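Archaeal actin homolog (Thermoplasma acidophilum, PDB 2FSJ) polymerizes, as an actin homolog, into bundles of helical filaments in the presence of nucleoside triphosphates, ATP working best. Local coordinates at residues R281-I286 with E315-G320; P189-V194 with R291-R296; P64-D69 with T73-G78; A107-G112 with T152-E157; L179-I184 with Y338-E343. All blocks are in the same frame, centred on the assembly; numbering follows the deposited sequence.

Overall arrangement
The five contacts fall into two touching pairs and one contact on its own. Interactions 1 and 2 touch each other on one side of the chain's centre, both around the four-stranded sheet: the first is buried and built of isoleucines, the second is a surface contact of tyrosine, arginine and glutamate beside a backbone bond. Interactions 3 and 4 also touch, on the opposite side, about 9 Å between centres; interaction 3 is rich in hydrogen bonds and water, while interaction 4 is a tryptophan fitted against a hairpin turn. L66 and W109 pack together between them. Interaction 5, a surface contact, joins two helices through one bond, and its long chain loop encloses interactions 1 and 2.

Interaction 1 (R281-I286 with E315-G320); sequences RIIENI and EEIAPG
I317 reaches across to I283 and I286, which stand one turn apart on helix 268-290, and its branches divide between them. From CB, the methyl CG2 turns to I286, where it lies 4.2 Å from CG2 of that residue. The longer branch leaves with CG1 opposite the carbonyl carbon (chi1 -59°), a setting that carries it toward the helix. Its first atom, CG1, rests on I283, 4.0 Å from the CG2 methyl. At the tip, CD1 settles between the two isoleucines: I286 CG2 is 4.0 Å from I317 CD1, and I283 CG1 is hardly farther off. The side chains of I286 and I317 cross at about a right angle, those of I283 and I317 obliquely.

E316 adds a smaller piece. Its CG sits between the backbone N and the carbonyl carbon (chi1 82°), and the rest of the chain is extended, laying CG and CD against the I283 tip; I283 CD1 to E316 CD is 3.9 Å. Here a methyl packs on the flank of an acid whose charge is answered elsewhere, since E316 OE1 forms a salt bridge with R313. The backbone helps too: E316 O accepts a bond from R287, the residue after I286.

The contact pins the loop after helix 307-310 to the side of helix 268-290. F314 touches I283 and V294 touches I317, while the helix itself lies on the four-stranded sheet, I286 meeting F220 of strand 213-222, V204 of strand 202-208 and I195 of strand 191-197, with I317 reaching that same I195.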
# COMPACT_ATOMS: atom_id res chain seq x y z
N ARG A 281 -9.29 4.27 18.54
CA ARG A 281 -9.61 2.85 18.44
C ARG A 281 -8.37 2.03 18.13
O ARG A 281 -8.19 0.95 18.69
CB ARG A 281 -10.67 2.55 17.39
CG ARG A 281 -12.07 3.00 17.83
CD ARG A 281 -13.14 2.66 16.83
NE ARG A 281 -14.47 3.07 17.29
CZ ARG A 281 -15.37 2.28 17.90
NH1 ARG A 281 -15.10 0.99 18.19
NH2 ARG A 281 -16.55 2.79 18.24
N ILE A 282 -7.51 2.54 17.26
CA ILE A 282 -6.29 1.83 16.93
C ILE A 282 -5.37 1.75 18.13
O ILE A 282 -4.84 0.66 18.45
CB ILE A 282 -5.57 2.50 15.73
CG1 ILE A 282 -6.40 2.31 14.46
CG2 ILE A 282 -4.17 1.94 15.55
CD1 ILE A 282 -6.10 3.35 13.40
N ILE A 283 -5.20 2.87 18.82
CA ILE A 283 -4.35 2.92 20.00
C ILE A 283 -4.84 1.95 21.10
O ILE A 283 -4.06 1.18 21.69
CB ILE A 283 -4.28 4.33 20.54
CG1 ILE A 283 -3.45 5.23 19.60
CG2 ILE A 283 -3.78 4.34 22.02
CD1 ILE A 283 -3.72 6.72 19.77
N GLU A 284 -6.15 1.94 21.34
CA GLU A 284 -6.71 1.03 22.35
C GLU A 284 -6.48 -0.45 22.01
O GLU A 284 -6.16 -1.24 22.87
CB GLU A 284 -8.21 1.30 22.50
CG GLU A 284 -8.94 0.19 23.23
CD GLU A 284 -10.46 0.29 23.12
OE1 GLU A 284 -11.02 0.28 21.96
OE2 GLU A 284 -11.09 0.36 24.21
N ASN A 285 -6.66 -0.81 20.75
CA ASN A 285 -6.44 -2.16 20.28
C ASN A 285 -4.94 -2.58 20.33
O ASN A 285 -4.60 -3.67 20.78
CB ASN A 285 -7.03 -2.31 18.88
CG ASN A 285 -8.46 -2.88 18.87
OD1 ASN A 285 -9.46 -2.15 19.10
ND2 ASN A 285 -8.58 -4.16 18.58
N ILE A 286 -4.04 -1.68 19.93
CA ILE A 286 -2.61 -1.90 20.08
C ILE A 286 -2.21 -2.13 21.54
O ILE A 286 -1.51 -3.11 21.85
CB ILE A 286 -1.80 -0.77 19.41
CG1 ILE A 286 -2.00 -0.88 17.90
CG2 ILE A 286 -0.31 -0.86 19.77
CD1 ILE A 286 -1.43 0.29 17.05
N GLU A 315 2.21 8.36 19.31
CA GLU A 315 3.24 8.55 20.32
C GLU A 315 2.78 8.22 21.72
O GLU A 315 3.56 7.79 22.53
CB GLU A 315 3.73 9.98 20.34
CG GLU A 315 4.95 10.12 21.23
CD GLU A 315 5.84 11.27 20.84
OE1 GLU A 315 5.44 12.15 20.01
OE2 GLU A 315 6.94 11.30 21.41
N GLU A 316 1.49 8.36 21.98
CA GLU A 316 0.98 8.12 23.31
C GLU A 316 1.08 6.64 23.71
O GLU A 316 1.10 6.33 24.90
CB GLU A 316 -0.42 8.70 23.46
CG GLU A 316 -1.55 7.86 22.93
CD GLU A 316 -2.91 8.54 23.16
OE1 GLU A 316 -3.09 9.70 22.73
OE2 GLU A 316 -3.79 7.89 23.78
N ILE A 317 1.19 5.73 22.74
CA ILE A 317 1.42 4.33 23.08
C ILE A 317 2.76 4.18 23.83
O ILE A 317 2.87 3.41 24.78
CB ILE A 317 1.37 3.39 21.79
CG1 ILE A 317 0.02 3.48 21.06
CG2 ILE A 317 1.68 1.96 22.15
CD1 ILE A 317 0.08 3.11 19.63
N ALA A 318 3.80 4.87 23.38
CA ALA A 318 5.14 4.82 24.02
C ALA A 318 5.92 6.14 23.84
O ALA A 318 6.69 6.31 22.90
CB ALA A 318 5.91 3.66 23.48
N PRO A 319 5.66 7.10 24.73
CA PRO A 319 6.22 8.44 24.61
C PRO A 319 7.74 8.46 24.41
O PRO A 319 8.47 7.71 25.04
CB PRO A 319 5.79 9.10 25.94
CG PRO A 319 4.51 8.48 26.20
CD PRO A 319 4.71 7.02 25.85
N GLY A 320 8.21 9.28 23.49
CA GLY A 320 9.63 9.37 23.22
C GLY A 320 10.20 8.41 22.17
O GLY A 320 11.39 8.52 21.84

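Interaction 2 (P189-V194 with R291-R296); sequences PGYGVV and RGEVDR
Where strand 191-197 begins, Y191 meets R296 at the close of the 3-10 turn 292-296, the link that carries the chain from helix 268-290 into strand 297-303. Y191 N donates to R296 O over 2.9 Å, coming in above the carbonyl plane, 39° out of it. G190 is drawn close as well, its CA 3.2 Å from the same R296 O.

Strands 191-197 and 297-303 run parallel as neighbours in a sheet of strand order 3-2-1-4, as in the ribonuclease H-like fold of the actin superfamily; Y191 also bonds to T298, so the bond to R296 O lies just ahead of that pairing.

The side chains of Y191 and R296 lie side by side, pointing the same way. R296 CB is 4.2 Å from the centroid of the Y191 ring, an off-centre CH-pi contact, and further along R296 CD approaches Y191 CE2. At the end the guanidinium stands nearly perpendicular to the ring, and NH1 gives Y191 OH only a weak bond of 3.4 Å. Its stronger partner is E293: R296 NH1 and E293 OE1 form a salt bridge of 2.8 Å. The glutamate bends at chi2 (-63°), which puts OE1 at the edge of the tyrosine ring, 3.7 Å from Y191 CE2.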
# COMPACT_ATOMS: atom_id res chain seq x y z
N PRO A 189 18.56 -4.00 21.82
CA PRO A 189 17.52 -4.70 22.57
C PRO A 189 16.21 -3.88 22.58
O PRO A 189 16.24 -2.65 22.69
CB PRO A 189 18.16 -4.90 23.97
CG PRO A 189 19.35 -4.02 24.02
CD PRO A 189 19.74 -3.68 22.65
N GLY A 190 15.07 -4.54 22.39
CA GLY A 190 13.80 -3.85 22.29
C GLY A 190 13.09 -4.07 20.93
O GLY A 190 13.66 -4.67 20.04
N TYR A 191 11.86 -3.57 20.83
CA TYR A 191 10.97 -3.84 19.71
C TYR A 191 10.73 -2.56 18.90
O TYR A 191 10.72 -1.45 19.42
CB TYR A 191 9.60 -4.37 20.21
CG TYR A 191 9.60 -5.76 20.85
CD1 TYR A 191 10.59 -6.68 20.57
CD2 TYR A 191 8.62 -6.13 21.75
CE1 TYR A 191 10.60 -7.92 21.14
CE2 TYR A 191 8.61 -7.43 22.33
CZ TYR A 191 9.62 -8.29 22.02
OH TYR A 191 9.68 -9.55 22.53
N GLY A 192 10.60 -2.74 17.59
CA GLY A 192 10.04 -1.74 16.69
C GLY A 192 8.59 -2.14 16.43
O GLY A 192 8.29 -3.30 16.20
N VAL A 193 7.69 -1.18 16.42
CA VAL A 193 6.31 -1.42 16.10
C VAL A 193 5.94 -0.55 14.90
O VAL A 193 5.94 0.69 14.96
CB VAL A 193 5.34 -1.18 17.32
CG1 VAL A 193 3.89 -1.48 16.89
CG2 VAL A 193 5.71 -2.05 18.48
N VAL A 194 5.63 -1.21 13.78
CA VAL A 194 5.27 -0.54 12.55
C VAL A 194 3.75 -0.56 12.43
O VAL A 194 3.16 -1.64 12.44
CB VAL A 194 5.88 -1.25 11.30
CG1 VAL A 194 5.44 -0.53 10.03
CG2 VAL A 194 7.46 -1.25 11.40
N ARG A 291 -0.07 -5.29 25.70
CA ARG A 291 -0.06 -5.39 27.15
C ARG A 291 1.28 -4.93 27.72
O ARG A 291 1.78 -3.88 27.32
CB ARG A 291 -0.44 -6.82 27.62
N GLY A 292 1.85 -5.69 28.64
CA GLY A 292 3.14 -5.36 29.22
C GLY A 292 4.34 -5.27 28.29
O GLY A 292 5.38 -4.72 28.63
N GLU A 293 4.20 -5.82 27.09
CA GLU A 293 5.34 -5.81 26.15
C GLU A 293 5.59 -4.43 25.57
O GLU A 293 6.60 -4.20 24.95
CB GLU A 293 5.08 -6.80 25.03
CG GLU A 293 4.95 -8.21 25.54
CD GLU A 293 6.26 -8.64 26.18
OE1 GLU A 293 7.21 -8.83 25.42
OE2 GLU A 293 6.35 -8.74 27.42
N VAL A 294 4.65 -3.52 25.77
CA VAL A 294 4.83 -2.14 25.38
C VAL A 294 6.11 -1.56 26.01
O VAL A 294 6.70 -0.64 25.49
CB VAL A 294 3.56 -1.33 25.77
CG1 VAL A 294 3.59 -0.91 27.26
CG2 VAL A 294 3.37 -0.16 24.85
N ASP A 295 6.51 -2.11 27.16
CA ASP A 295 7.71 -1.65 27.87
C ASP A 295 8.99 -2.01 27.15
O ASP A 295 10.04 -1.51 27.49
CB ASP A 295 7.75 -2.25 29.28
CG ASP A 295 6.55 -1.83 30.14
OD1 ASP A 295 6.00 -0.74 29.96
OD2 ASP A 295 6.11 -2.57 31.03
N ARG A 296 8.92 -2.91 26.18
CA ARG A 296 10.07 -3.23 25.33
C ARG A 296 10.14 -2.39 24.08
O ARG A 296 11.14 -2.47 23.36
CB ARG A 296 10.00 -4.69 24.87
CG ARG A 296 10.06 -5.66 26.02
CD ARG A 296 10.18 -7.10 25.58
NE ARG A 296 10.64 -7.92 26.71
CZ ARG A 296 10.42 -9.21 26.84
NH1 ARG A 296 9.76 -9.90 25.91
NH2 ARG A 296 10.87 -9.82 27.93

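Interaction 3 (P64-D69 with T73-G78)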
# COMPACT_ATOMS: atom_id res chain seq x y z
N PRO A 64 -3.06 5.43 -21.47
CA PRO A 64 -2.63 4.16 -22.09
C PRO A 64 -3.71 3.10 -21.93
O PRO A 64 -4.41 3.06 -20.92
CB PRO A 64 -1.40 3.78 -21.29
CG PRO A 64 -1.55 4.46 -20.00
CD PRO A 64 -2.37 5.68 -20.20
N VAL A 65 -3.83 2.27 -22.94
CA VAL A 65 -4.67 1.08 -22.88
C VAL A 65 -3.73 -0.12 -22.98
O VAL A 65 -2.91 -0.16 -23.87
CB VAL A 65 -5.69 1.04 -24.03
CG1 VAL A 65 -6.53 -0.21 -23.94
CG2 VAL A 65 -6.60 2.31 -23.99
N LEU A 66 -3.85 -1.06 -22.05
CA LEU A 66 -3.00 -2.23 -22.02
C LEU A 66 -3.79 -3.53 -22.15
O LEU A 66 -4.99 -3.57 -21.92
CB LEU A 66 -2.15 -2.31 -20.73
CG LEU A 66 -1.22 -1.14 -20.38
CD1 LEU A 66 -0.42 -1.46 -19.09
CD2 LEU A 66 -0.28 -0.69 -21.52
N SER A 67 -3.05 -4.60 -22.52
CA SER A 67 -3.55 -5.97 -22.56
C SER A 67 -2.44 -6.92 -22.19
O SER A 67 -1.26 -6.65 -22.49
CB SER A 67 -4.03 -6.33 -23.97
OG SER A 67 -4.56 -7.63 -24.01
N THR A 68 -2.78 -8.01 -21.51
CA THR A 68 -1.81 -9.08 -21.28
C THR A 68 -2.09 -10.29 -22.16
O THR A 68 -1.38 -11.25 -22.06
CB THR A 68 -1.81 -9.56 -19.81
OG1 THR A 68 -3.11 -10.09 -19.44
CG2 THR A 68 -1.55 -8.38 -18.88
N ASP A 69 -3.12 -10.23 -23.00
CA ASP A 69 -3.50 -11.39 -23.84
C ASP A 69 -3.68 -11.00 -25.30
O ASP A 69 -4.56 -11.50 -25.99
CB ASP A 69 -4.75 -12.08 -23.32
CG ASP A 69 -5.94 -11.14 -23.16
OD1 ASP A 69 -5.94 -10.02 -23.71
OD2 ASP A 69 -6.93 -11.48 -22.49
N THR A 73 -8.57 -9.00 -24.19
CA THR A 73 -9.06 -8.22 -23.07
C THR A 73 -8.16 -6.98 -22.94
O THR A 73 -6.93 -7.12 -22.97
CB THR A 73 -9.02 -9.10 -21.79
OG1 THR A 73 -10.15 -10.00 -21.81
CG2 THR A 73 -9.25 -8.32 -20.54
N LYS A 74 -8.75 -5.79 -22.81
CA LYS A 74 -7.95 -4.57 -22.62
C LYS A 74 -8.44 -3.82 -21.40
O LYS A 74 -9.59 -3.96 -21.01
CB LYS A 74 -8.01 -3.66 -23.84
CG LYS A 74 -7.67 -4.30 -25.21
CD LYS A 74 -7.72 -3.18 -26.29
CE LYS A 74 -7.93 -3.69 -27.70
NZ LYS A 74 -8.00 -2.48 -28.62
N PHE A 75 -7.54 -3.05 -20.78
CA PHE A 75 -7.89 -2.30 -19.61
C PHE A 75 -7.17 -0.94 -19.52
O PHE A 75 -6.08 -0.73 -20.06
CB PHE A 75 -7.61 -3.14 -18.36
CG PHE A 75 -6.15 -3.47 -18.14
CD1 PHE A 75 -5.35 -2.66 -17.34
CD2 PHE A 75 -5.59 -4.60 -18.71
CE1 PHE A 75 -4.00 -2.99 -17.13
CE2 PHE A 75 -4.23 -4.93 -18.51
CZ PHE A 75 -3.46 -4.11 -17.70
N ILE A 76 -7.80 -0.06 -18.75
CA ILE A 76 -7.23 1.21 -18.35
C ILE A 76 -7.05 1.16 -16.81
O ILE A 76 -7.81 0.55 -16.10
CB ILE A 76 -8.17 2.33 -18.86
CG1 ILE A 76 -8.12 2.36 -20.40
CG2 ILE A 76 -7.82 3.71 -18.32
CD1 ILE A 76 -9.28 3.17 -21.01
N TYR A 77 -6.03 1.84 -16.31
CA TYR A 77 -5.65 1.70 -14.91
C TYR A 77 -5.30 3.05 -14.27
O TYR A 77 -5.15 4.06 -14.95
CB TYR A 77 -4.49 0.72 -14.79
CG TYR A 77 -3.26 1.22 -15.49
CD1 TYR A 77 -2.28 1.97 -14.82
CD2 TYR A 77 -3.05 0.91 -16.83
CE1 TYR A 77 -1.15 2.47 -15.51
CE2 TYR A 77 -1.95 1.38 -17.52
CZ TYR A 77 -1.01 2.17 -16.86
OH TYR A 77 0.06 2.58 -17.59
N GLY A 78 -5.17 3.04 -12.95
CA GLY A 78 -4.70 4.20 -12.23
C GLY A 78 -5.78 5.25 -12.14
O GLY A 78 -6.97 4.94 -12.06
O HOH W 1 -4.59 3.59 -18.22
O HOH W 2 -5.50 -7.98 -20.54
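L66 and F75 form a single antiparallel bridge of the hydrogen-bonded kind, its two segments running 145° apart: L66 N donates almost straight to F75 O over 3.0 Å, and F75 N returns a bond to L66 O. Beyond the bridge at either end a water takes over: one joins P64 O to Y77 N, the other T68 N to T73 O.

The F75 side chain starts away from the partner segment, but with CG lodged between backbone N and carbonyl carbon (chi1 65°) its ring folds back over the bridge. L66 CB then lies over one ring face, 4.1 Å from the F75 centroid, a CH-pi contact. The other end of L66 goes to the second aromatic, CD1 sitting 3.6 Å from Y77 CE2. Y77 OH touches P64 CG and is hydrogen-bonded to E110 on helix 101-111. V65 CG2 packs on I76 CG1.

At the turn, S67 OG donates to T73 O over 2.6 Å and accepts from D69 N, an ST turn, as well as from G71 N. D69 OD1 receives T73 N at 2.9 Å on its syn side. Putting an alanine at S67 would probably leave the D69 and G71 amides without their shared acceptor and T73 O relying on its water, so the turn would be held less firmly.

Since S67 also bonds through its backbone to T152, segment 64-69 ties strand 74-77 to strand 147-152, the two outermost of the seven-stranded sheet. One bridge alone makes a slender backbone link, and the hydroxyl, the carboxylate and the waters carry the pairing on both sides of it.

Interaction 4 (A107-G112 with T152-E157)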
# COMPACT_ATOMS: atom_id res chain seq x y z
N ALA A 107 2.33 -1.84 -13.66
CA ALA A 107 3.57 -1.48 -12.96
C ALA A 107 4.81 -1.69 -13.82
O ALA A 107 5.67 -0.82 -13.89
CB ALA A 107 3.74 -2.27 -11.66
N LEU A 108 4.89 -2.86 -14.44
CA LEU A 108 6.02 -3.17 -15.33
C LEU A 108 6.04 -2.27 -16.57
O LEU A 108 7.09 -1.75 -16.93
CB LEU A 108 6.02 -4.65 -15.68
CG LEU A 108 6.01 -5.60 -14.48
CD1 LEU A 108 5.99 -7.07 -14.93
CD2 LEU A 108 7.23 -5.35 -13.63
N TRP A 109 4.88 -2.04 -17.17
CA TRP A 109 4.74 -1.07 -18.25
C TRP A 109 5.20 0.35 -17.85
O TRP A 109 5.99 1.01 -18.57
CB TRP A 109 3.29 -1.02 -18.73
CG TRP A 109 3.17 -0.25 -20.00
CD1 TRP A 109 2.92 1.09 -20.12
CD2 TRP A 109 3.37 -0.75 -21.33
NE1 TRP A 109 2.97 1.46 -21.45
CE2 TRP A 109 3.22 0.35 -22.22
CE3 TRP A 109 3.62 -2.02 -21.87
CZ2 TRP A 109 3.32 0.21 -23.60
CZ3 TRP A 109 3.72 -2.15 -23.27
CH2 TRP A 109 3.58 -1.05 -24.10
N GLU A 110 4.71 0.85 -16.72
CA GLU A 110 5.12 2.16 -16.25
C GLU A 110 6.61 2.28 -15.91
O GLU A 110 7.20 3.37 -16.07
CB GLU A 110 4.31 2.60 -15.07
CG GLU A 110 2.88 2.91 -15.39
CD GLU A 110 2.62 4.30 -15.97
OE1 GLU A 110 3.52 5.19 -15.92
OE2 GLU A 110 1.50 4.49 -16.47
N SER A 111 7.24 1.20 -15.49
CA SER A 111 8.64 1.22 -15.16
C SER A 111 9.48 1.67 -16.39
O SER A 111 10.53 2.23 -16.24
CB SER A 111 9.09 -0.15 -14.61
OG SER A 111 9.37 -1.10 -15.63
N GLY A 112 8.97 1.41 -17.59
CA GLY A 112 9.65 1.69 -18.85
C GLY A 112 10.80 0.72 -19.13
O GLY A 112 11.47 0.86 -20.16
N THR A 152 0.79 -5.67 -24.11
CA THR A 152 0.55 -4.82 -25.27
C THR A 152 -0.01 -3.47 -24.88
O THR A 152 -0.91 -3.37 -24.02
CB THR A 152 -0.39 -5.52 -26.27
OG1 THR A 152 0.13 -6.81 -26.58
CG2 THR A 152 -0.46 -4.76 -27.61
N GLY A 153 0.48 -2.41 -25.52
CA GLY A 153 0.12 -1.06 -25.16
C GLY A 153 -0.11 -0.14 -26.36
O GLY A 153 -0.38 -0.61 -27.47
N PRO A 154 -0.01 1.17 -26.12
CA PRO A 154 -0.22 2.18 -27.17
C PRO A 154 0.54 1.86 -28.45
O PRO A 154 1.70 1.45 -28.40
CB PRO A 154 0.26 3.47 -26.50
CG PRO A 154 -0.08 3.25 -25.01
CD PRO A 154 0.26 1.79 -24.81
N GLU A 155 -0.13 2.06 -29.58
CA GLU A 155 0.44 1.84 -30.91
C GLU A 155 0.74 0.36 -31.13
O GLU A 155 1.57 -0.01 -31.96
CB GLU A 155 1.72 2.66 -31.09
N GLY A 156 0.09 -0.49 -30.34
CA GLY A 156 0.41 -1.91 -30.38
C GLY A 156 1.80 -2.36 -29.98
O GLY A 156 2.15 -3.49 -30.26
N GLU A 157 2.60 -1.52 -29.30
CA GLU A 157 3.91 -1.94 -28.81
C GLU A 157 3.75 -3.10 -27.81
O GLU A 157 2.86 -3.07 -27.00
CB GLU A 157 4.60 -0.80 -28.06
CG GLU A 157 6.00 -1.15 -27.56
CD GLU A 157 6.61 -0.09 -26.65
OE1 GLU A 157 5.96 0.96 -26.43
OE2 GLU A 157 7.69 -0.34 -26.10
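W109 swings its CG opposite the backbone N (chi1 -169°) and sets the indole across that bond (chi2 -91°), so the six-membered ring leads from helix 101-111 toward the loop at G153, P154 and E157. E157 answers with a side chain extended from chi1 (-178°) onward, which brings OE1 to 3.9 Å from W109 CH2.

CH2 makes the closest approaches. It lies 3.6 Å from G153 CA, and a side chain on G153 would run straight into the neighbouring CZ2, so the indole depends on bare backbone here. P154 comes from the opposite direction, its CD 3.7 Å from W109 CZ2. E157 O sits at the ring edge near its plane, 3.6 Å from W109 CH2; the same oxygen accepts the G153 amide, so the ring abuts a carbonyl already engaged in the hairpin. A second bond, E157 N to P154 O, closes the tight turn over E155 and G156, both with left-handed backbone angles.

Polar groups border the indole. E157 OE2 forms a salt bridge with R159, and R159 in turn makes a cation-pi contact with W109, so one arginine serves both residues. L66 packs on the indole from the neighbouring loop, and V151 of strand 147-152 touches it as well.

At the C-terminal end of the helix S111 OG bonds back to L108 O over 2.7 Å, just before G112 leaves helical geometry. The whole is a helix laid on the beta hairpin of strands 147-152 and 158-170, at the margin of the seven-stranded sheet in the actin-like N-terminal part.

Interaction 5 (L179-I184 with Y338-E343); sequences LLNQGI and YRDAAE
N181 and D340 face each other from two helices, with CA atoms 8.9 Å apart, the shortest such distance between the segments. Helix 173-182 is ending here: G183, with positive phi, closes it in a Schellman motif, I184 N bonding to L179 O and G183 N to L180 O. In the two-lobed actin fold this helix links the sheets, running between strand 158-170 of one and strand 191-197 of the other. Helix 333-343 lies at the C-terminal end of the chain, with Y338 and A342 resting on strands 22-28 and 158-170.

Both side chains start alike, CG opposite the carbonyl carbon, N181 at chi1 -72°, and they approach from opposite directions across the surface. They meet through one bond, ND2 of N181 donating to OD2 of D340. The flat groups are turned 46° against each other. An alanine at D340 is likely to cost N181 ND2 this acceptor and leave the amide freer to turn, removing the one direct bond between the segments. The joint looks slight, a polar link that buries little surface. The N181 ND2 to D340 OD2 distance is 3.1 Å, the acceptor lying in the amide plane while ND2 sits above the carboxylate plane, 39° out of it.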
# COMPACT_ATOMS: atom_id res chain seq x y z
N LEU A 179 14.38 1.62 6.83
CA LEU A 179 14.75 2.56 7.86
C LEU A 179 16.08 2.23 8.55
O LEU A 179 16.85 3.14 8.85
CB LEU A 179 13.62 2.74 8.87
CG LEU A 179 12.33 3.34 8.25
CD1 LEU A 179 11.25 3.32 9.35
CD2 LEU A 179 12.49 4.76 7.67
N LEU A 180 16.36 0.95 8.73
CA LEU A 180 17.61 0.49 9.29
C LEU A 180 18.75 0.83 8.33
O LEU A 180 19.73 1.44 8.72
CB LEU A 180 17.58 -1.00 9.62
CG LEU A 180 18.91 -1.65 10.06
CD1 LEU A 180 19.36 -1.09 11.38
CD2 LEU A 180 18.79 -3.16 10.13
N ASN A 181 18.56 0.50 7.06
CA ASN A 181 19.56 0.78 6.04
C ASN A 181 19.88 2.28 5.94
O ASN A 181 21.06 2.63 5.73
CB ASN A 181 19.11 0.20 4.69
CG ASN A 181 19.19 -1.31 4.65
OD1 ASN A 181 19.87 -1.93 5.47
ND2 ASN A 181 18.48 -1.93 3.69
N GLN A 182 18.88 3.14 6.15
CA GLN A 182 19.01 4.60 6.13
C GLN A 182 19.57 5.22 7.43
O GLN A 182 19.90 6.39 7.49
CB GLN A 182 17.66 5.27 5.85
CG GLN A 182 17.10 5.06 4.45
CD GLN A 182 18.00 5.73 3.39
OE1 GLN A 182 18.23 6.93 3.45
NE2 GLN A 182 18.52 4.96 2.46
N GLY A 183 19.65 4.42 8.49
CA GLY A 183 20.25 4.83 9.72
C GLY A 183 19.23 5.52 10.58
O GLY A 183 19.61 6.15 11.52
N ILE A 184 17.95 5.46 10.22
CA ILE A 184 16.87 6.13 10.94
C ILE A 184 16.46 5.36 12.21
O ILE A 184 16.02 5.95 13.22
CB ILE A 184 15.66 6.39 9.99
CG1 ILE A 184 16.07 7.48 8.95
CG2 ILE A 184 14.42 6.80 10.80
CD1 ILE A 184 15.19 7.60 7.71
N TYR A 338 11.56 -3.95 0.25
CA TYR A 338 11.36 -5.13 -0.57
C TYR A 338 12.43 -5.20 -1.67
O TYR A 338 12.95 -6.27 -1.99
CB TYR A 338 9.98 -5.12 -1.23
CG TYR A 338 8.78 -5.17 -0.31
CD1 TYR A 338 8.86 -5.69 0.98
CD2 TYR A 338 7.54 -4.75 -0.77
CE1 TYR A 338 7.72 -5.71 1.84
CE2 TYR A 338 6.41 -4.76 0.08
CZ TYR A 338 6.53 -5.27 1.37
OH TYR A 338 5.38 -5.33 2.17
N ARG A 339 12.73 -4.05 -2.25
CA ARG A 339 13.66 -3.99 -3.34
C ARG A 339 15.03 -4.30 -2.78
O ARG A 339 15.75 -5.11 -3.36
CB ARG A 339 13.67 -2.61 -4.03
CG ARG A 339 14.42 -2.69 -5.36
CD ARG A 339 15.10 -1.40 -5.80
NE ARG A 339 15.92 -1.62 -7.01
CZ ARG A 339 17.23 -1.88 -7.03
NH1 ARG A 339 17.96 -1.96 -5.93
NH2 ARG A 339 17.82 -2.06 -8.20
N ASP A 340 15.37 -3.67 -1.66
CA ASP A 340 16.65 -3.92 -0.95
C ASP A 340 16.84 -5.42 -0.68
O ASP A 340 17.93 -5.98 -0.95
CB ASP A 340 16.71 -3.15 0.39
CG ASP A 340 16.97 -1.64 0.24
OD1 ASP A 340 17.17 -1.13 -0.90
OD2 ASP A 340 16.95 -0.84 1.24
N ALA A 341 15.80 -6.08 -0.16
CA ALA A 341 15.88 -7.51 0.08
C ALA A 341 16.11 -8.33 -1.19
O ALA A 341 16.88 -9.30 -1.16
CB ALA A 341 14.64 -8.04 0.84
N ALA A 342 15.47 -8.00 -2.30
CA ALA A 342 15.71 -8.74 -3.54
C ALA A 342 17.17 -8.53 -4.03
O ALA A 342 17.85 -9.48 -4.39
CB ALA A 342 14.73 -8.38 -4.61
N GLU A 343 17.63 -7.28 -4.02
CA GLU A 343 18.99 -6.94 -4.41
C GLU A 343 20.02 -7.79 -3.63
O GLU A 343 20.94 -8.42 -4.23
CB GLU A 343 19.24 -5.45 -4.18